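Local coordinates for hypothetical protein RPA3614 (Rhodopseudomonas palustris, PDB 2HHG) that is of unknown function but consists largely of a rhodanese-like domain and may act as a thiosulfate sulfurtransferase, at residues 39-44 against 87-92; 20-25 against 113-118; 55-60 against 119-124. All coordinates share one frame; numbering follows the deposited sequence.

Contact 1: residues 39-44 against 87-92; sequences DVVIVD and KKFVFY
Val41 and Val43 pack beside Phe89 and Phe91 where strands 40-44 and 88-92 run parallel, as inner neighbours of the parallel sheet of this rhodanese-like alpha/beta fold. Five backbone bonds, alternating in direction from Lys88 N to Asp39 O through Tyr92 N to Val43 O, keep the strands in step. The tight part is apolar. Val43 CB is 3.7 Å from Phe91 CD1, the two side chains pointing the same way, and Ala103 and Ala106 of helix 97-109 lie against Phe91. On the face of Val40, Ile42 and Val90, Val40 CG1 meets Val90 CG2 at 3.8 Å, next to Leu32 of helix 26-34. The start of both strands is looser and opens to solvent. There the extended chain of Lys87 crosses Val41, CD to CG2 3.7 Å, and ends in a salt bridge with Glu85; Lys88 bends at chi3 (-83°) and pairs with Glu22. At the buried far end Tyr92 OH bonds with Ile57 N and Ser60 OG, while Asp44 OD2, in a salt bridge with Arg46, lies 2.7 Å from Tyr92 OH. Asp44 CA sits over the Tyr92 ring, 4.0 Å from its centroid.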
ATOM      1  N   ASP A  39      -5.249   9.833 -12.503  1.00 18.93           N
ATOM      2  CA  ASP A  39      -6.047   8.622 -12.279  1.00 18.12           C
ATOM      3  C   ASP A  39      -5.324   7.582 -11.407  1.00 16.72           C
ATOM      4  O   ASP A  39      -5.461   6.373 -11.616  1.00 16.03           O
ATOM      5  CB  ASP A  39      -6.518   8.005 -13.609  1.00 19.07           C
ATOM      6  CG  ASP A  39      -7.455   8.920 -14.385  1.00 20.92           C
ATOM      7  OD1 ASP A  39      -8.311   9.586 -13.761  1.00 22.92           O
ATOM      8  OD2 ASP A  39      -7.333   8.968 -15.627  1.00 24.31           O
ATOM      9  N   VAL A  40      -4.544   8.072 -10.445  1.00 15.00           N
ATOM     10  CA  VAL A  40      -3.858   7.226  -9.470  1.00 14.03           C
ATOM     11  C   VAL A  40      -4.068   7.830  -8.084  1.00 12.85           C
ATOM     12  O   VAL A  40      -4.059   9.055  -7.925  1.00 12.81           O
ATOM     13  CB  VAL A  40      -2.330   7.098  -9.783  1.00 14.62           C
ATOM     14  CG1 VAL A  40      -1.577   6.405  -8.646  1.00 15.13           C
ATOM     15  CG2 VAL A  40      -2.101   6.351 -11.097  1.00 15.77           C
ATOM     16  N   VAL A  41      -4.293   6.962  -7.099  1.00 11.31           N
ATOM     17  CA  VAL A  41      -4.278   7.352  -5.697  1.00 10.70           C
ATOM     18  C   VAL A  41      -3.166   6.545  -5.039  1.00  9.83           C
ATOM     19  O   VAL A  41      -3.184   5.304  -5.074  1.00  9.52           O
ATOM     20  CB  VAL A  41      -5.627   7.067  -4.994  1.00 10.77           C
ATOM     21  CG1 VAL A  41      -5.548   7.424  -3.511  1.00 11.52           C
ATOM     22  CG2 VAL A  41      -6.763   7.825  -5.665  1.00 12.39           C
ATOM     23  N   ILE A  42      -2.195   7.248  -4.464  1.00  9.22           N
ATOM     24  CA  ILE A  42      -1.107   6.606  -3.741  1.00  9.01           C
ATOM     25  C   ILE A  42      -1.489   6.579  -2.270  1.00  8.78           C
ATOM     26  O   ILE A  42      -1.737   7.619  -1.673  1.00  9.17           O
ATOM     27  CB  ILE A  42       0.243   7.322  -3.984  1.00  9.04           C
ATOM     28  CG1 ILE A  42       0.582   7.323  -5.487  1.00  9.58           C
ATOM     29  CG2 ILE A  42       1.349   6.650  -3.191  1.00  9.93           C
ATOM     30  CD1 ILE A  42       1.826   8.117  -5.873  1.00 12.40           C
ATOM     31  N   VAL A  43      -1.555   5.374  -1.714  1.00  7.97           N
ATOM     32  CA  VAL A  43      -2.063   5.146  -0.365  1.00  7.63           C
ATOM     33  C   VAL A  43      -0.931   4.705   0.557  1.00  7.32           C
ATOM     34  O   VAL A  43      -0.332   3.654   0.352  1.00  7.39           O
ATOM     35  CB  VAL A  43      -3.186   4.080  -0.349  1.00  7.71           C
ATOM     36  CG1 VAL A  43      -3.714   3.878   1.064  1.00  8.27           C
ATOM     37  CG2 VAL A  43      -4.321   4.479  -1.300  1.00  8.95           C
ATOM     38  N   ASP A  44      -0.642   5.531   1.559  1.00  6.95           N
ATOM     39  CA  ASP A  44       0.367   5.246   2.573  1.00  7.07           C
ATOM     40  C   ASP A  44      -0.293   4.481   3.709  1.00  6.90           C
ATOM     41  O   ASP A  44      -1.166   5.015   4.379  1.00  6.73           O
ATOM     42  CB  ASP A  44       0.894   6.587   3.088  1.00  7.27           C
ATOM     43  CG  ASP A  44       2.114   6.467   3.991  1.00  7.64           C
ATOM     44  OD1 ASP A  44       2.379   5.399   4.574  1.00  7.68           O
ATOM     45  OD2 ASP A  44       2.804   7.506   4.124  1.00  8.74           O
ATOM     46  N   LYS A  87      -9.914   4.888 -10.286  1.00 13.23           N
ATOM     47  CA  LYS A  87      -8.475   5.140 -10.362  1.00 12.87           C
ATOM     48  C   LYS A  87      -7.696   3.886 -10.004  1.00 12.24           C
ATOM     49  O   LYS A  87      -8.263   2.934  -9.468  1.00 12.29           O
ATOM     50  CB  LYS A  87      -8.097   6.284  -9.412  1.00 12.97           C
ATOM     51  CG  LYS A  87      -8.637   7.642  -9.861  1.00 14.11           C
ATOM     52  CD  LYS A  87      -8.264   8.754  -8.911  1.00 16.26           C
ATOM     53  CE  LYS A  87      -8.683  10.106  -9.465  1.00 18.37           C
ATOM     54  NZ  LYS A  87      -8.403  11.189  -8.488  1.00 20.61           N
ATOM     55  N   LYS A  88      -6.400   3.889 -10.308  1.00 11.62           N
ATOM     56  CA  LYS A  88      -5.491   2.856  -9.833  1.00 11.25           C
ATOM     57  C   LYS A  88      -4.996   3.218  -8.429  1.00 10.32           C
ATOM     58  O   LYS A  88      -4.565   4.345  -8.187  1.00 11.08           O
ATOM     59  CB  LYS A  88      -4.308   2.669 -10.795  1.00 11.56           C
ATOM     60  CG  LYS A  88      -3.299   1.618 -10.314  1.00 12.04           C
ATOM     61  CD  LYS A  88      -2.221   1.277 -11.342  1.00 12.88           C
ATOM     62  CE  LYS A  88      -2.712   0.236 -12.339  1.00 13.52           C
ATOM     63  NZ  LYS A  88      -1.612  -0.330 -13.172  1.00 12.31           N
ATOM     64  N   PHE A  89      -5.061   2.250  -7.518  1.00  9.68           N
ATOM     65  CA  PHE A  89      -4.633   2.442  -6.133  1.00  8.50           C
ATOM     66  C   PHE A  89      -3.291   1.783  -5.913  1.00  8.36           C
ATOM     67  O   PHE A  89      -3.154   0.568  -6.067  1.00  9.01           O
ATOM     68  CB  PHE A  89      -5.691   1.913  -5.163  1.00  8.28           C
ATOM     69  CG  PHE A  89      -6.943   2.722  -5.180  1.00  8.97           C
ATOM     70  CD1 PHE A  89      -7.136   3.748  -4.268  1.00  9.38           C
ATOM     71  CD2 PHE A  89      -7.914   2.504  -6.154  1.00  9.60           C
ATOM     72  CE1 PHE A  89      -8.283   4.527  -4.309  1.00 10.06           C
ATOM     73  CE2 PHE A  89      -9.068   3.274  -6.201  1.00 10.26           C
ATOM     74  CZ  PHE A  89      -9.247   4.293  -5.274  1.00 10.27           C
ATOM     75  N   VAL A  90      -2.300   2.606  -5.591  1.00  7.83           N
ATOM     76  CA  VAL A  90      -0.936   2.164  -5.384  1.00  7.72           C
ATOM     77  C   VAL A  90      -0.624   2.272  -3.895  1.00  7.45           C
ATOM     78  O   VAL A  90      -0.524   3.375  -3.357  1.00  8.01           O
ATOM     79  CB  VAL A  90       0.045   3.022  -6.210  1.00  7.91           C
ATOM     80  CG1 VAL A  90       1.491   2.613  -5.935  1.00  9.32           C
ATOM     81  CG2 VAL A  90      -0.285   2.939  -7.689  1.00  9.14           C
ATOM     82  N   PHE A  91      -0.463   1.127  -3.234  1.00  7.38           N
ATOM     83  CA  PHE A  91      -0.239   1.091  -1.789  1.00  7.11           C
ATOM     84  C   PHE A  91       1.241   1.070  -1.490  1.00  7.18           C
ATOM     85  O   PHE A  91       2.012   0.456  -2.220  1.00  7.79           O
ATOM     86  CB  PHE A  91      -0.908  -0.150  -1.185  1.00  7.69           C
ATOM     87  CG  PHE A  91      -2.400  -0.160  -1.343  1.00  7.23           C
ATOM     88  CD1 PHE A  91      -3.216   0.425  -0.381  1.00  7.80           C
ATOM     89  CD2 PHE A  91      -2.997  -0.734  -2.467  1.00  8.25           C
ATOM     90  CE1 PHE A  91      -4.598   0.437  -0.533  1.00  8.21           C
ATOM     91  CE2 PHE A  91      -4.375  -0.726  -2.623  1.00  8.06           C
ATOM     92  CZ  PHE A  91      -5.177  -0.142  -1.652  1.00  8.50           C
ATOM     93  N   TYR A  92       1.647   1.739  -0.418  1.00  7.04           N
ATOM     94  CA  TYR A  92       3.037   1.629   0.017  1.00  7.33           C
ATOM     95  C   TYR A  92       3.185   1.616   1.525  1.00  7.62           C
ATOM     96  O   TYR A  92       2.378   2.184   2.254  1.00  7.74           O
ATOM     97  CB  TYR A  92       3.936   2.699  -0.619  1.00  7.60           C
ATOM     98  CG  TYR A  92       3.850   4.077  -0.010  1.00  8.02           C
ATOM     99  CD1 TYR A  92       4.793   4.507   0.921  1.00  7.87           C
ATOM    100  CD2 TYR A  92       2.856   4.968  -0.398  1.00  8.38           C
ATOM    101  CE1 TYR A  92       4.727   5.786   1.475  1.00  8.08           C
ATOM    102  CE2 TYR A  92       2.789   6.251   0.144  1.00  8.05           C
ATOM    103  CZ  TYR A  92       3.734   6.651   1.068  1.00  8.03           C
ATOM    104  OH  TYR A  92       3.676   7.925   1.595  1.00  8.61           O
TER

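Contact 2: residues 20-25 against 113-118; sequences SIETLT and PVAHIE. With NA (sodium ion), chain C.
Thr23 and His116 lie side by side and point the same way. His116 CG stands between its backbone N and carbonyl carbon (chi1 86°), and Thr23 CG2 reaches His116 CE1 at 3.6 Å. Ile21 crosses the histidine at about a right angle, its CD1 ending 3.5 Å from His116 ND1, while Ser99 and Ala100 of helix 97-109 also touch His116. Beyond the ring, the same Thr23 methyl rests on Glu118 CB (3.5 Å), the two side chains again roughly perpendicular. Thr23 and His116 lie on one face of the pair formed by strand 22-24, the outermost strand at this side of the parallel sheet, and strand 114-117, so that the first strand of the chain lies next to the last. Three backbone bonds join them, from His116 N to Glu22 O, Leu24 N to His116 O and Glu118 N to Leu24 O. On the opposite face Glu22 stretches past Ala115, its CD 3.8 Å from Ala115 CB, and its carboxylate forms a salt bridge with Lys88. One water links Glu22 OE1 to Val114 O, and another spans Glu22 N and Val114 O, filling in where the strands begin to pair. Just before the strand, a sodium ion is bound by Ile21 O at 2.3 Å, by Asn18 O and by two waters, one of which accepts a bond from Thr23 N. At the other end Thr25 is the N-cap of helix 26-34, its OG1 accepting from Asp28 N.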
ATOM      1  N   SER A  20      -0.334 -12.376  -7.222  1.00 11.68           N
ATOM      2  CA  SER A  20      -1.674 -11.937  -7.603  1.00 11.34           C
ATOM      3  C   SER A  20      -1.744 -10.442  -7.919  1.00 10.01           C
ATOM      4  O   SER A  20      -2.743  -9.981  -8.468  1.00  9.65           O
ATOM      5  CB  SER A  20      -2.666 -12.248  -6.475  1.00 12.23           C
ATOM      6  OG  SER A  20      -2.869 -13.643  -6.322  1.00 16.07           O
ATOM      7  N   ILE A  21      -0.709  -9.689  -7.549  1.00  9.18           N
ATOM      8  CA  ILE A  21      -0.750  -8.232  -7.660  1.00  8.71           C
ATOM      9  C   ILE A  21       0.370  -7.654  -8.518  1.00  9.01           C
ATOM     10  O   ILE A  21       1.387  -8.302  -8.752  1.00  9.11           O
ATOM     11  CB  ILE A  21      -0.708  -7.553  -6.261  1.00  8.55           C
ATOM     12  CG1 ILE A  21       0.680  -7.730  -5.623  1.00  9.83           C
ATOM     13  CG2 ILE A  21      -1.837  -8.075  -5.369  1.00  8.97           C
ATOM     14  CD1 ILE A  21       0.824  -7.105  -4.243  1.00  9.93           C
ATOM     15  N   GLU A  22       0.164  -6.420  -8.963  1.00  8.83           N
ATOM     16  CA  GLU A  22       1.206  -5.649  -9.620  1.00  9.25           C
ATOM     17  C   GLU A  22       2.202  -5.117  -8.601  1.00  8.98           C
ATOM     18  O   GLU A  22       1.835  -4.341  -7.702  1.00  8.71           O
ATOM     19  CB  GLU A  22       0.597  -4.481 -10.395  1.00  9.37           C
ATOM     20  CG  GLU A  22       1.657  -3.555 -10.995  1.00  8.92           C
ATOM     21  CD  GLU A  22       1.101  -2.353 -11.739  1.00  9.67           C
ATOM     22  OE1 GLU A  22      -0.129  -2.241 -11.900  1.00 11.02           O
ATOM     23  OE2 GLU A  22       1.918  -1.517 -12.173  1.00 11.24           O
ATOM     24  N   THR A  23       3.460  -5.521  -8.748  1.00  9.43           N
ATOM     25  CA  THR A  23       4.545  -4.882  -8.023  1.00 10.79           C
ATOM     26  C   THR A  23       5.166  -3.863  -8.957  1.00 10.45           C
ATOM     27  O   THR A  23       5.793  -4.197  -9.975  1.00 10.49           O
ATOM     28  CB  THR A  23       5.597  -5.879  -7.505  1.00 11.30           C
ATOM     29  OG1 THR A  23       4.979  -6.760  -6.562  1.00 14.04           O
ATOM     30  CG2 THR A  23       6.730  -5.145  -6.797  1.00 13.37           C
ATOM     31  N   LEU A  24       4.949  -2.608  -8.613  1.00 10.61           N
ATOM     32  CA  LEU A  24       5.446  -1.497  -9.379  1.00 11.26           C
ATOM     33  C   LEU A  24       6.872  -1.225  -8.913  1.00 10.98           C
ATOM     34  O   LEU A  24       7.104  -1.060  -7.715  1.00 11.28           O
ATOM     35  CB  LEU A  24       4.522  -0.315  -9.095  1.00 11.87           C
ATOM     36  CG  LEU A  24       4.631   1.016  -9.811  1.00 12.69           C
ATOM     37  CD1 LEU A  24       4.460   0.864 -11.313  1.00 11.46           C
ATOM     38  CD2 LEU A  24       3.570   1.943  -9.238  1.00 13.68           C
ATOM     39  N   THR A  25       7.837  -1.197  -9.836  1.00 11.22           N
ATOM     40  CA  THR A  25       9.220  -0.906  -9.438  1.00 11.39           C
ATOM     41  C   THR A  25       9.305   0.486  -8.824  1.00 10.95           C
ATOM     42  O   THR A  25       8.487   1.362  -9.121  1.00 10.05           O
ATOM     43  CB  THR A  25      10.236  -0.989 -10.599  1.00 11.90           C
ATOM     44  OG1 THR A  25      10.001   0.073 -11.527  1.00 12.08           O
ATOM     45  CG2 THR A  25      10.167  -2.335 -11.310  1.00 13.12           C
ATOM     46  N   PRO A 113      -7.900  -1.120 -10.535  1.00 10.28           N
ATOM     47  CA  PRO A 113      -6.697  -1.929 -10.397  1.00 10.02           C
ATOM     48  C   PRO A 113      -5.874  -1.483  -9.190  1.00  9.53           C
ATOM     49  O   PRO A 113      -5.953  -0.318  -8.792  1.00  9.62           O
ATOM     50  CB  PRO A 113      -5.947  -1.645 -11.698  1.00 10.25           C
ATOM     51  CG  PRO A 113      -6.338  -0.257 -12.054  1.00 10.79           C
ATOM     52  CD  PRO A 113      -7.718  -0.028 -11.510  1.00 10.45           C
ATOM     53  N   VAL A 114      -5.102  -2.401  -8.617  1.00  8.88           N
ATOM     54  CA  VAL A 114      -4.255  -2.066  -7.480  1.00  8.99           C
ATOM     55  C   VAL A 114      -2.814  -2.463  -7.750  1.00  8.54           C
ATOM     56  O   VAL A 114      -2.533  -3.320  -8.605  1.00  8.61           O
ATOM     57  CB  VAL A 114      -4.728  -2.718  -6.146  1.00  8.90           C
ATOM     58  CG1 VAL A 114      -6.186  -2.391  -5.850  1.00  9.70           C
ATOM     59  CG2 VAL A 114      -4.530  -4.214  -6.158  1.00  9.09           C
ATOM     60  N   ALA A 115      -1.905  -1.851  -7.000  1.00  8.25           N
ATOM     61  CA  ALA A 115      -0.497  -2.179  -7.072  1.00  8.35           C
ATOM     62  C   ALA A 115       0.152  -1.814  -5.756  1.00  8.45           C
ATOM     63  O   ALA A 115      -0.460  -1.163  -4.909  1.00  8.61           O
ATOM     64  CB  ALA A 115       0.162  -1.430  -8.219  1.00  8.58           C
ATOM     65  N   HIS A 116       1.395  -2.230  -5.578  1.00  8.57           N
ATOM     66  CA  HIS A 116       2.186  -1.723  -4.472  1.00  8.85           C
ATOM     67  C   HIS A 116       3.589  -1.385  -4.964  1.00  8.67           C
ATOM     68  O   HIS A 116       3.981  -1.794  -6.060  1.00  9.11           O
ATOM     69  CB  HIS A 116       2.167  -2.678  -3.268  1.00  9.21           C
ATOM     70  CG  HIS A 116       3.202  -3.753  -3.313  1.00  9.69           C
ATOM     71  ND1 HIS A 116       3.323  -4.653  -4.350  1.00 11.28           N
ATOM     72  CD2 HIS A 116       4.156  -4.082  -2.415  1.00  9.25           C
ATOM     73  CE1 HIS A 116       4.322  -5.479  -4.094  1.00 10.87           C
ATOM     74  NE2 HIS A 116       4.844  -5.151  -2.927  1.00 13.25           N
ATOM     75  N   ILE A 117       4.316  -0.603  -4.172  1.00  8.76           N
ATOM     76  CA  ILE A 117       5.636  -0.124  -4.570  1.00  9.53           C
ATOM     77  C   ILE A 117       6.728  -1.059  -4.056  1.00  9.90           C
ATOM     78  O   ILE A 117       6.897  -1.239  -2.848  1.00  9.33           O
ATOM     79  CB  ILE A 117       5.894   1.319  -4.069  1.00  9.43           C
ATOM     80  CG1 ILE A 117       4.800   2.271  -4.573  1.00  9.86           C
ATOM     81  CG2 ILE A 117       7.289   1.803  -4.503  1.00 10.24           C
ATOM     82  CD1 ILE A 117       4.968   3.731  -4.163  1.00  9.76           C
ATOM     83  N   GLU A 118       7.480  -1.642  -4.986  1.00 11.03           N
ATOM     84  CA  GLU A 118       8.595  -2.510  -4.631  1.00 12.19           C
ATOM     85  C   GLU A 118       9.556  -1.811  -3.672  1.00 11.83           C
ATOM     86  O   GLU A 118       9.991  -0.688  -3.921  1.00 11.79           O
ATOM     87  CB  GLU A 118       9.340  -2.962  -5.888  1.00 13.18           C
ATOM     88  CG  GLU A 118      10.324  -4.110  -5.652  1.00 16.24           C
ATOM     89  CD  GLU A 118      10.811  -4.757  -6.941  1.00 20.00           C
ATOM     90  OE1 GLU A 118      10.749  -4.104  -8.005  1.00 22.84           O
ATOM     91  OE2 GLU A 118      11.266  -5.923  -6.885  1.00 23.02           O
TER
HETATM   92 NA    NA C4286       3.330  -9.588  -8.786  1.00 10.80          NA
HETATM   93  O   HOH W   1      -2.817  -6.031  -8.818  1.00 11.22           O
HETATM   94  O   HOH W   2      -2.649  -3.176 -11.422  1.00 11.70           O
HETATM   95  O   HOH W   3       4.911  -9.227  -7.062  1.00 27.17           O
HETATM   96  O   HOH W   4       4.120  -7.881 -10.354  1.00 10.80           O

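Contact 3: residues 55-60 against 119-124; sequences GKIPGS and GGFGAW
Ile57 sets its terminal methyl squarely on the indole of Trp124: CD1 lies 3.5 Å from the centroid of the six-membered ring and only 7° off the ring normal, a CH-pi contact. The two side chains cross at about a right angle. Ile57 CG1 rests over the same face, 3.6 Å from Trp124 CE2, and Ile57 CG2 comes to 3.8 Å from Trp124 CZ2. Phe121, one helical turn earlier, has CG anti to its backbone N (chi1 -167°), and its ring meets chiefly backbone: CE1 is 3.6 Å from Lys56 C, and CE2 is 3.5 Å from Gly55 O. Gly55, with positive phi, leaves helix 48-54, and the chain then enters a type II turn from Ile57 to Ser60, in which Ile57 O accepts from both Ser60 N and OG. The contact thus joins this loop to the start of helix 120-126. Phe121 also bonds through its backbone to Cys93, in the loop between strand 88-92 and helix 97-109 that corresponds to the active-site loop of rhodaneses. Two polar groups at the contact bond outside it: Trp124 NE1 donates to Pro130 O, and Gly55 O accepts from Arg46, which also makes a cation-pi contact with Phe121. The two segments share no hydrogen bond, which implies that their direct attraction is mainly dispersion and CH-pi contact, with Arg46 adding a polar bridge between them.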
ATOM      1  N   GLY A  55       8.993  10.884   6.876  1.00 13.12           N
ATOM      2  CA  GLY A  55       8.318  11.627   5.816  1.00 12.39           C
ATOM      3  C   GLY A  55       7.446  10.713   4.972  1.00 11.05           C
ATOM      4  O   GLY A  55       7.255   9.537   5.309  1.00 10.99           O
ATOM      5  N   LYS A  56       6.929  11.251   3.869  1.00 10.66           N
ATOM      6  CA  LYS A  56       5.956  10.549   3.039  1.00 10.54           C
ATOM      7  C   LYS A  56       6.054  10.956   1.569  1.00 10.17           C
ATOM      8  O   LYS A  56       6.726  11.938   1.208  1.00 10.22           O
ATOM      9  CB  LYS A  56       4.540  10.824   3.554  1.00 10.86           C
ATOM     10  CG  LYS A  56       4.102  12.279   3.445  1.00 12.50           C
ATOM     11  CD  LYS A  56       2.724  12.461   4.036  1.00 15.24           C
ATOM     12  CE  LYS A  56       2.384  13.930   4.171  1.00 17.94           C
ATOM     13  NZ  LYS A  56       1.023  14.128   4.731  1.00 20.05           N
ATOM     14  N   ILE A  57       5.373  10.201   0.718  1.00  9.47           N
ATOM     15  CA  ILE A  57       5.256  10.551  -0.685  1.00  9.25           C
ATOM     16  C   ILE A  57       4.269  11.718  -0.798  1.00  9.23           C
ATOM     17  O   ILE A  57       3.154  11.634  -0.288  1.00  9.08           O
ATOM     18  CB  ILE A  57       4.801   9.330  -1.506  1.00  8.91           C
ATOM     19  CG1 ILE A  57       5.892   8.252  -1.464  1.00  9.49           C
ATOM     20  CG2 ILE A  57       4.488   9.733  -2.935  1.00  9.87           C
ATOM     21  CD1 ILE A  57       5.532   6.947  -2.160  1.00  9.88           C
ATOM     22  N   PRO A  58       4.687  12.834  -1.427  1.00  9.71           N
ATOM     23  CA  PRO A  58       3.798  13.989  -1.520  1.00  9.82           C
ATOM     24  C   PRO A  58       2.461  13.654  -2.160  1.00 10.00           C
ATOM     25  O   PRO A  58       2.399  12.949  -3.168  1.00 10.02           O
ATOM     26  CB  PRO A  58       4.595  14.975  -2.385  1.00  9.95           C
ATOM     27  CG  PRO A  58       6.018  14.602  -2.159  1.00 10.55           C
ATOM     28  CD  PRO A  58       5.998  13.107  -2.044  1.00  9.94           C
ATOM     29  N   GLY A  59       1.393  14.140  -1.545  1.00 10.59           N
ATOM     30  CA  GLY A  59       0.064  13.953  -2.092  1.00 11.02           C
ATOM     31  C   GLY A  59      -0.543  12.592  -1.793  1.00 10.60           C
ATOM     32  O   GLY A  59      -1.657  12.311  -2.228  1.00 12.28           O
ATOM     33  N   SER A  60       0.175  11.742  -1.057  1.00 10.36           N
ATOM     34  CA  SER A  60      -0.361  10.427  -0.701  1.00  9.94           C
ATOM     35  C   SER A  60      -1.504  10.541   0.303  1.00  9.57           C
ATOM     36  O   SER A  60      -1.590  11.508   1.061  1.00 10.01           O
ATOM     37  CB  SER A  60       0.741   9.515  -0.162  1.00 10.71           C
ATOM     38  OG  SER A  60       1.301  10.044   1.017  1.00 12.76           O
ATOM     39  N   GLY A 119       9.854  -2.483  -2.565  1.00 11.42           N
ATOM     40  CA  GLY A 119      10.795  -1.984  -1.574  1.00 11.21           C
ATOM     41  C   GLY A 119      10.282  -0.861  -0.690  1.00 10.73           C
ATOM     42  O   GLY A 119      11.005  -0.374   0.168  1.00 11.00           O
ATOM     43  N   GLY A 120       9.039  -0.434  -0.901  1.00 10.52           N
ATOM     44  CA  GLY A 120       8.411   0.556  -0.032  1.00  9.92           C
ATOM     45  C   GLY A 120       9.061   1.928  -0.033  1.00  9.84           C
ATOM     46  O   GLY A 120       9.823   2.284  -0.944  1.00 10.26           O
ATOM     47  N   PHE A 121       8.756   2.692   1.007  1.00  9.66           N
ATOM     48  CA  PHE A 121       9.284   4.031   1.155  1.00 10.46           C
ATOM     49  C   PHE A 121      10.799   4.025   1.351  1.00 10.43           C
ATOM     50  O   PHE A 121      11.474   4.973   0.957  1.00 10.47           O
ATOM     51  CB  PHE A 121       8.595   4.753   2.312  1.00 10.66           C
ATOM     52  CG  PHE A 121       8.853   6.228   2.332  1.00 11.52           C
ATOM     53  CD1 PHE A 121       8.372   7.044   1.311  1.00 13.27           C
ATOM     54  CD2 PHE A 121       9.580   6.805   3.362  1.00 13.21           C
ATOM     55  CE1 PHE A 121       8.615   8.422   1.323  1.00 13.98           C
ATOM     56  CE2 PHE A 121       9.823   8.177   3.379  1.00 14.90           C
ATOM     57  CZ  PHE A 121       9.335   8.982   2.363  1.00 14.35           C
ATOM     58  N   GLY A 122      11.333   2.960   1.948  1.00 10.38           N
ATOM     59  CA  GLY A 122      12.783   2.812   2.101  1.00 11.30           C
ATOM     60  C   GLY A 122      13.503   2.857   0.760  1.00 11.33           C
ATOM     61  O   GLY A 122      14.478   3.603   0.587  1.00 11.61           O
ATOM     62  N   ALA A 123      13.015   2.077  -0.200  1.00 11.55           N
ATOM     63  CA  ALA A 123      13.578   2.074  -1.554  1.00 11.88           C
ATOM     64  C   ALA A 123      13.337   3.395  -2.290  1.00 11.69           C
ATOM     65  O   ALA A 123      14.203   3.869  -3.034  1.00 12.69           O
ATOM     66  CB  ALA A 123      13.017   0.917  -2.353  1.00 11.73           C
ATOM     67  N   TRP A 124      12.155   3.975  -2.081  1.00 11.26           N
ATOM     68  CA  TRP A 124      11.802   5.287  -2.630  1.00 11.05           C
ATOM     69  C   TRP A 124      12.807   6.346  -2.177  1.00 11.62           C
ATOM     70  O   TRP A 124      13.347   7.095  -2.997  1.00 11.93           O
ATOM     71  CB  TRP A 124      10.391   5.652  -2.170  1.00  9.91           C
ATOM     72  CG  TRP A 124       9.836   6.945  -2.687  1.00  9.08           C
ATOM     73  CD1 TRP A 124      10.086   8.195  -2.204  1.00  9.41           C
ATOM     74  CD2 TRP A 124       8.868   7.100  -3.728  1.00  7.92           C
ATOM     75  NE1 TRP A 124       9.362   9.127  -2.906  1.00  9.16           N
ATOM     76  CE2 TRP A 124       8.607   8.481  -3.848  1.00  8.28           C
ATOM     77  CE3 TRP A 124       8.209   6.207  -4.583  1.00  8.76           C
ATOM     78  CZ2 TRP A 124       7.704   8.988  -4.778  1.00  8.71           C
ATOM     79  CZ3 TRP A 124       7.311   6.712  -5.503  1.00  8.85           C
ATOM     80  CH2 TRP A 124       7.070   8.090  -5.596  1.00  8.61           C
TER

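Overall arrangement
From the N terminus, residues 20-25 supply the outermost strand and await 113-118, so contact 2 closes the longest loop. Inside it, 39-44 pairs with 87-92, and contact 1 is nested in contact 2. Segment 55-60 lies within the loop closed by contact 1, yet its partner 119-124 follows both closures; contact 3 therefore crosses the other two. Contacts 1 and 2 belong to one sheet, with strands 88-92 and 114-117 adjacent in it and Val90 packing on Ile117. Contact 3 ties the loop before strand 61-62 to the helix after strand 114-117, and Ile117 CD1, touching both Ile57 and Trp124, joins it to the sheet.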